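Local coordinates for protein lyase/mutase (Burkholderia cenocepacia, PDB 4LSB) that belongs to the phosphoenolpyruvate phosphomutase family of lyases and mutases, TIM-barrel proteins, and binds a magnesium ion, at residues V192-G197 / P214-M219; E203-T208 / A232-K237. All blocks are in the same frame, centred on the assembly; numbering follows the deposited sequence.

Contact 1: V192-G197 / P214-M219; sequences VLYAPG and PVNVVM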
ATOM      1  N   VAL B 192      21.848  19.351  -1.345  1.00 16.13           N
ATOM      2  CA  VAL B 192      21.664  18.453  -2.481  1.00 15.37           C
ATOM      3  C   VAL B 192      20.769  19.174  -3.448  1.00 15.07           C
ATOM      4  O   VAL B 192      19.885  19.925  -3.025  1.00 16.05           O
ATOM      5  CB  VAL B 192      21.015  17.121  -2.086  1.00 15.09           C
ATOM      6  CG1 VAL B 192      20.872  16.220  -3.309  1.00 15.49           C
ATOM      7  CG2 VAL B 192      21.794  16.434  -0.985  1.00 15.63           C
ATOM      8  N   LEU B 193      21.076  19.074  -4.734  1.00 14.89           N
ATOM      9  CA  LEU B 193      20.323  19.812  -5.751  1.00 15.41           C
ATOM     10  C   LEU B 193      19.603  18.816  -6.680  1.00 14.91           C
ATOM     11  O   LEU B 193      20.125  17.790  -7.025  1.00 13.98           O
ATOM     12  CB  LEU B 193      21.228  20.728  -6.597  1.00 15.37           C
ATOM     13  CG  LEU B 193      21.854  21.935  -5.901  1.00 15.59           C
ATOM     14  CD1 LEU B 193      20.815  22.808  -5.198  1.00 15.81           C
ATOM     15  CD2 LEU B 193      22.929  21.442  -4.948  1.00 15.36           C
ATOM     16  N   TYR B 194      18.397  19.151  -7.099  1.00 15.16           N
ATOM     17  CA  TYR B 194      17.574  18.175  -7.836  1.00 16.21           C
ATOM     18  C   TYR B 194      16.637  18.898  -8.825  1.00 17.74           C
ATOM     19  O   TYR B 194      15.839  19.734  -8.405  1.00 17.50           O
ATOM     20  CB  TYR B 194      16.799  17.346  -6.827  1.00 16.06           C
ATOM     21  CG  TYR B 194      15.684  16.357  -7.274  1.00 16.29           C
ATOM     22  CD1 TYR B 194      15.597  15.813  -8.547  1.00 17.18           C
ATOM     23  CD2 TYR B 194      14.769  15.918  -6.338  1.00 17.19           C
ATOM     24  CE1 TYR B 194      14.587  14.910  -8.878  1.00 17.09           C
ATOM     25  CE2 TYR B 194      13.775  15.035  -6.660  1.00 17.43           C
ATOM     26  CZ  TYR B 194      13.691  14.534  -7.936  1.00 18.06           C
ATOM     27  OH  TYR B 194      12.670  13.634  -8.175  1.00 16.48           O
ATOM     28  N   ALA B 195      16.765  18.552 -10.115  1.00 17.39           N
ATOM     29  CA  ALA B 195      15.839  19.037 -11.174  1.00 20.38           C
ATOM     30  C   ALA B 195      15.061  17.875 -11.817  1.00 19.76           C
ATOM     31  O   ALA B 195      15.544  17.269 -12.745  1.00 22.06           O
ATOM     32  CB  ALA B 195      16.625  19.770 -12.234  1.00 20.27           C
ATOM     33  N   PRO B 196      13.868  17.559 -11.315  1.00 20.51           N
ATOM     34  CA  PRO B 196      13.165  16.423 -11.875  1.00 19.67           C
ATOM     35  C   PRO B 196      12.752  16.703 -13.320  1.00 21.66           C
ATOM     36  O   PRO B 196      12.468  17.848 -13.679  1.00 21.16           O
ATOM     37  CB  PRO B 196      11.970  16.241 -10.947  1.00 20.12           C
ATOM     38  CG  PRO B 196      11.820  17.539 -10.251  1.00 19.61           C
ATOM     39  CD  PRO B 196      13.135  18.165 -10.191  1.00 19.88           C
ATOM     40  N   GLY B 197      12.786  15.673 -14.155  1.00 24.24           N
ATOM     41  CA  GLY B 197      12.522  15.906 -15.595  1.00 24.91           C
ATOM     42  C   GLY B 197      13.707  16.004 -16.522  1.00 27.24           C
ATOM     43  O   GLY B 197      13.557  15.753 -17.710  1.00 30.78           O
ATOM     44  N   PRO B 214      26.376  17.744  -4.285  1.00 16.80           N
ATOM     45  CA  PRO B 214      25.631  16.555  -4.686  1.00 15.51           C
ATOM     46  C   PRO B 214      24.371  16.855  -5.489  1.00 14.86           C
ATOM     47  O   PRO B 214      23.573  17.713  -5.111  1.00 15.26           O
ATOM     48  CB  PRO B 214      25.258  15.927  -3.366  1.00 14.95           C
ATOM     49  CG  PRO B 214      26.428  16.280  -2.462  1.00 17.26           C
ATOM     50  CD  PRO B 214      26.680  17.711  -2.835  1.00 17.04           C
ATOM     51  N   VAL B 215      24.131  16.041  -6.491  1.00 14.27           N
ATOM     52  CA  VAL B 215      22.910  16.132  -7.308  1.00 14.13           C
ATOM     53  C   VAL B 215      22.116  14.831  -7.205  1.00 14.15           C
ATOM     54  O   VAL B 215      22.699  13.732  -7.242  1.00 14.12           O
ATOM     55  CB  VAL B 215      23.260  16.490  -8.765  1.00 13.79           C
ATOM     56  CG1 VAL B 215      22.071  16.316  -9.719  1.00 13.58           C
ATOM     57  CG2 VAL B 215      23.808  17.907  -8.830  1.00 14.30           C
ATOM     58  N   ASN B 216      20.788  14.955  -7.041  1.00 14.19           N
ATOM     59  CA  ASN B 216      19.881  13.797  -7.095  1.00 14.01           C
ATOM     60  C   ASN B 216      19.248  13.826  -8.470  1.00 14.49           C
ATOM     61  O   ASN B 216      18.850  14.889  -8.943  1.00 14.52           O
ATOM     62  CB  ASN B 216      18.777  13.971  -6.023  1.00 13.90           C
ATOM     63  CG  ASN B 216      17.740  12.857  -6.032  1.00 14.02           C
ATOM     64  OD1 ASN B 216      17.802  11.995  -5.199  1.00 15.01           O
ATOM     65  ND2 ASN B 216      16.728  12.932  -6.909  1.00 13.94           N
ATOM     66  N   VAL B 217      19.146  12.652  -9.088  1.00 14.72           N
ATOM     67  CA  VAL B 217      18.421  12.467 -10.338  1.00 15.70           C
ATOM     68  C   VAL B 217      17.339  11.409 -10.082  1.00 15.77           C
ATOM     69  O   VAL B 217      17.597  10.420  -9.376  1.00 15.26           O
ATOM     70  CB  VAL B 217      19.369  11.958 -11.439  1.00 16.42           C
ATOM     71  CG1 VAL B 217      18.595  11.401 -12.608  1.00 16.16           C
ATOM     72  CG2 VAL B 217      20.299  13.106 -11.851  1.00 16.24           C
ATOM     73  N   VAL B 218      16.137  11.655 -10.594  1.00 15.94           N
ATOM     74  CA  VAL B 218      15.039  10.684 -10.452  1.00 16.10           C
ATOM     75  C   VAL B 218      14.946   9.883 -11.742  1.00 17.23           C
ATOM     76  O   VAL B 218      15.115  10.419 -12.826  1.00 16.58           O
ATOM     77  CB  VAL B 218      13.675  11.337 -10.122  1.00 16.67           C
ATOM     78  CG1 VAL B 218      13.211  12.286 -11.217  1.00 17.52           C
ATOM     79  CG2 VAL B 218      12.631  10.260  -9.880  1.00 17.17           C
ATOM     80  N   MET B 219      14.714   8.590 -11.583  1.00 19.42           N
ATOM     81  CA  MET B 219      14.557   7.706 -12.670  1.00 21.42           C
ATOM     82  C   MET B 219      13.126   7.158 -12.672  1.00 24.40           C
ATOM     83  O   MET B 219      12.576   6.840 -11.610  1.00 24.67           O
ATOM     84  CB  MET B 219      15.580   6.573 -12.614  1.00 21.90           C
ATOM     85  CG  MET B 219      16.906   6.998 -13.177  1.00 21.95           C
ATOM     86  SD  MET B 219      16.841   7.141 -14.970  1.00 25.28           S
ATOM     87  CE  MET B 219      17.514   8.774 -15.203  1.00 24.61           C
TER
HETATM   88  O   HOH W   1      18.570  16.589 -11.144  1.00 15.48           O
HETATM   89  O   HOH W   2      16.087  14.223 -12.279  1.00 24.14           O
HETATM   90  O   HOH W   3      14.752  13.290 -14.447  1.00 28.76           O
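Tyr194 lays its ring over the amide of Asn216, with ND2 3.3 Å above the plane and over the ring centre. Both residues hold CG anti to the backbone N (chi1 171° and 177°), which lets the two side chains run side by side, ring and amide planes 55° apart. On the opposite ring face Pro196 CD sits toward the rim, and Val218 CG1 lies at the edge, 3.8 Å from Tyr194 CE1. Packing is close here, Tyr194 OH coming within 3.2 Å of Val218 CB. A flat ring can take the Asn216 nitrogen on one face and Pro196 CD on the other, while branched Val218 meets its edge and hydroxyl. The backbones are paired as parallel strands at the start: Leu193 N donates to Pro214 O and Leu193 O accepts from Asn216 N, each at 2.9 Å. Farther along they separate, to 6.2 Å between Pro196 CA and Val218 CA, and are bridged by water, yet the Tyr194 and Val218 side chains still meet. One water joins Ala195 N to Asn216 O, a second Ala195 O to Val218 N, and a third is weakly bonded to Gly197 N and Val218 O. At Gly197 phi is positive, which would jam a side chain against the preceding carbonyl. Asparagine suits its place: strand 238-240 fixes its amide, Arg238 bonding OD1 and Ser240 ND2, while that nitrogen also packs on the aromatic face.

Contact 2: E203-T208 / A232-K237; sequences EIAAVT and AALGVK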
ATOM      1  N   GLU B 203      22.748  16.501 -20.665  1.00 22.97           N
ATOM      2  CA  GLU B 203      22.149  17.549 -19.809  1.00 23.07           C
ATOM      3  C   GLU B 203      22.477  17.305 -18.313  1.00 19.68           C
ATOM      4  O   GLU B 203      22.892  18.208 -17.583  1.00 19.56           O
ATOM      5  CB  GLU B 203      20.645  17.662 -20.039  1.00 25.63           C
ATOM      6  CG  GLU B 203      20.271  18.186 -21.437  1.00 29.77           C
ATOM      7  CD  GLU B 203      18.874  18.803 -21.535  1.00 33.76           C
ATOM      8  OE1 GLU B 203      18.031  18.572 -20.663  1.00 33.59           O
ATOM      9  OE2 GLU B 203      18.598  19.539 -22.523  1.00 41.74           O
ATOM     10  N   ILE B 204      22.346  16.065 -17.875  1.00 18.22           N
ATOM     11  CA  ILE B 204      22.708  15.698 -16.490  1.00 16.84           C
ATOM     12  C   ILE B 204      24.178  15.983 -16.158  1.00 15.78           C
ATOM     13  O   ILE B 204      24.514  16.539 -15.103  1.00 15.26           O
ATOM     14  CB  ILE B 204      22.411  14.194 -16.228  1.00 17.30           C
ATOM     15  CG1 ILE B 204      20.926  13.919 -16.190  1.00 18.26           C
ATOM     16  CG2 ILE B 204      23.021  13.732 -14.920  1.00 17.51           C
ATOM     17  CD1 ILE B 204      20.578  12.468 -16.286  1.00 18.39           C
ATOM     18  N   ALA B 205      25.088  15.587 -17.036  1.00 16.12           N
ATOM     19  CA  ALA B 205      26.504  15.846 -16.773  1.00 17.03           C
ATOM     20  C   ALA B 205      26.821  17.336 -16.651  1.00 17.38           C
ATOM     21  O   ALA B 205      27.686  17.740 -15.905  1.00 18.28           O
ATOM     22  CB  ALA B 205      27.355  15.224 -17.834  1.00 18.69           C
ATOM     23  N   ALA B 206      26.129  18.157 -17.422  1.00 17.67           N
ATOM     24  CA  ALA B 206      26.282  19.617 -17.344  1.00 17.73           C
ATOM     25  C   ALA B 206      25.759  20.169 -16.025  1.00 17.19           C
ATOM     26  O   ALA B 206      26.306  21.119 -15.497  1.00 16.58           O
ATOM     27  CB  ALA B 206      25.548  20.282 -18.482  1.00 18.58           C
ATOM     28  N   VAL B 207      24.642  19.642 -15.581  1.00 16.29           N
ATOM     29  CA  VAL B 207      24.137  19.966 -14.217  1.00 16.55           C
ATOM     30  C   VAL B 207      25.166  19.627 -13.129  1.00 16.03           C
ATOM     31  O   VAL B 207      25.479  20.480 -12.321  1.00 15.80           O
ATOM     32  CB  VAL B 207      22.806  19.259 -13.880  1.00 15.98           C
ATOM     33  CG1 VAL B 207      22.372  19.613 -12.481  1.00 16.49           C
ATOM     34  CG2 VAL B 207      21.748  19.762 -14.825  1.00 16.66           C
ATOM     35  N   THR B 208      25.683  18.412 -13.123  1.00 15.78           N
ATOM     36  CA  THR B 208      26.568  18.011 -12.023  1.00 16.67           C
ATOM     37  C   THR B 208      27.878  18.812 -12.071  1.00 17.32           C
ATOM     38  O   THR B 208      28.444  19.181 -11.025  1.00 18.96           O
ATOM     39  CB  THR B 208      26.865  16.497 -12.067  1.00 17.02           C
ATOM     40  OG1 THR B 208      27.608  16.162 -13.252  1.00 16.89           O
ATOM     41  CG2 THR B 208      25.566  15.669 -12.104  1.00 17.18           C
ATOM     42  N   ALA B 232      26.424   7.559 -12.082  1.00 16.06           N
ATOM     43  CA  ALA B 232      27.639   7.857 -11.358  1.00 16.92           C
ATOM     44  C   ALA B 232      28.723   8.447 -12.306  1.00 17.12           C
ATOM     45  O   ALA B 232      29.421   9.395 -11.951  1.00 17.91           O
ATOM     46  CB  ALA B 232      28.145   6.594 -10.637  1.00 17.33           C
ATOM     47  N   ALA B 233      28.822   7.915 -13.519  1.00 18.09           N
ATOM     48  CA  ALA B 233      29.808   8.375 -14.505  1.00 18.69           C
ATOM     49  C   ALA B 233      29.502   9.796 -15.004  1.00 19.29           C
ATOM     50  O   ALA B 233      30.403  10.516 -15.446  1.00 18.76           O
ATOM     51  CB  ALA B 233      29.845   7.414 -15.675  1.00 19.44           C
ATOM     52  N   LEU B 234      28.217  10.180 -14.947  1.00 18.60           N
ATOM     53  CA  LEU B 234      27.785  11.550 -15.239  1.00 18.97           C
ATOM     54  C   LEU B 234      27.934  12.489 -14.003  1.00 18.53           C
ATOM     55  O   LEU B 234      27.608  13.672 -14.052  1.00 19.05           O
ATOM     56  CB  LEU B 234      26.351  11.513 -15.741  1.00 18.41           C
ATOM     57  CG  LEU B 234      26.116  10.658 -16.972  1.00 18.65           C
ATOM     58  CD1 LEU B 234      24.634  10.436 -17.208  1.00 18.87           C
ATOM     59  CD2 LEU B 234      26.744  11.314 -18.193  1.00 18.36           C
ATOM     60  N   GLY B 235      28.411  11.957 -12.891  1.00 18.50           N
ATOM     61  CA  GLY B 235      28.709  12.769 -11.727  1.00 18.32           C
ATOM     62  C   GLY B 235      27.572  12.926 -10.736  1.00 17.75           C
ATOM     63  O   GLY B 235      27.675  13.709  -9.784  1.00 19.14           O
ATOM     64  N   VAL B 236      26.505  12.165 -10.949  1.00 16.48           N
ATOM     65  CA  VAL B 236      25.381  12.119 -10.046  1.00 15.54           C
ATOM     66  C   VAL B 236      25.763  11.457  -8.748  1.00 16.04           C
ATOM     67  O   VAL B 236      26.541  10.487  -8.727  1.00 15.02           O
ATOM     68  CB  VAL B 236      24.200  11.352 -10.687  1.00 15.51           C
ATOM     69  CG1 VAL B 236      22.992  11.319  -9.758  1.00 15.31           C
ATOM     70  CG2 VAL B 236      23.786  12.061 -11.971  1.00 15.76           C
ATOM     71  N   LYS B 237      25.208  11.978  -7.646  1.00 15.53           N
ATOM     72  CA  LYS B 237      25.457  11.385  -6.338  1.00 16.22           C
ATOM     73  C   LYS B 237      24.319  10.493  -5.794  1.00 15.92           C
ATOM     74  O   LYS B 237      24.567   9.534  -5.086  1.00 17.92           O
ATOM     75  CB  LYS B 237      25.731  12.505  -5.339  1.00 19.09           C
ATOM     76  CG  LYS B 237      26.134  12.020  -3.950  1.00 20.57           C
ATOM     77  CD  LYS B 237      27.299  11.050  -3.921  1.00 22.66           C
ATOM     78  CE  LYS B 237      28.544  11.673  -4.561  1.00 23.22           C
ATOM     79  NZ  LYS B 237      29.699  10.748  -4.423  1.00 24.77           N
TER
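Ala205 and Leu234 bring their backbones to 4.7 Å, CA to CA, where helix 201-211 meets the turn that ends helix 228-233; Thr208 CA and Gly235 CA follow at 5.7 Å. Residues 203-208 are helical throughout, whereas 232-237 leave the helix after Ala233. At Gly235, with phi 91°, the chain makes two bonds back into the last turn, one of them from Gly235 N to Ala232 O, a Schellman motif. Glycine suits the site twice over: the positive phi would press a side chain against the preceding carbonyl, and a CB would collide with Thr208 OG1. That hydroxyl donates to Leu234 O at 2.6 Å, lying in the carbonyl plane with a C=O...donor angle of 155°. OG1 stands between the backbone N and the carbonyl carbon (chi1 65°), while CG2, anti to the carbonyl carbon, rests 3.7 Å from Gly235 C. A threonine therefore supplies both a donor for the carbonyl of the turn and a methyl for its backbone. In the TIM barrel these are neighbouring outer helices. Toward the barrel, Ile204 CG2 presses on Val236 CG2 at 3.5 Å, tighter than usual for two carbons. The β-branched pair suits this buried place; both also touch Leu231 and Val217, the latter on strand 215-218. Ile204 crosses Leu234 at about a right angle, its CG2 reaching Leu234 CB. Nearer the surface, the small Ala205 lets Leu234 lie close, CB to CD2 4.0 Å.

In the fold
Contacts 1 and 2 have centres 9 Å apart and lie on the same side of the chain's centre, contact 1 in the barrel sheet and contact 2 in the helical layer outside it. Their segments alternate along the chain: strand 192-194, helix 201-211, strand 215-218, then the end of helix 228-233. The first three form a β-α-β unit, and the fourth leads into strand 238-240, which lies next to 215-218 in the sheet. The contacts meet directly, since Pro214 CB packs on Lys237 CB and Val215 O probably accepts a hydrogen bond from Lys237 N. Strand pairing and helix packing are thus successive layers of one sector of the barrel.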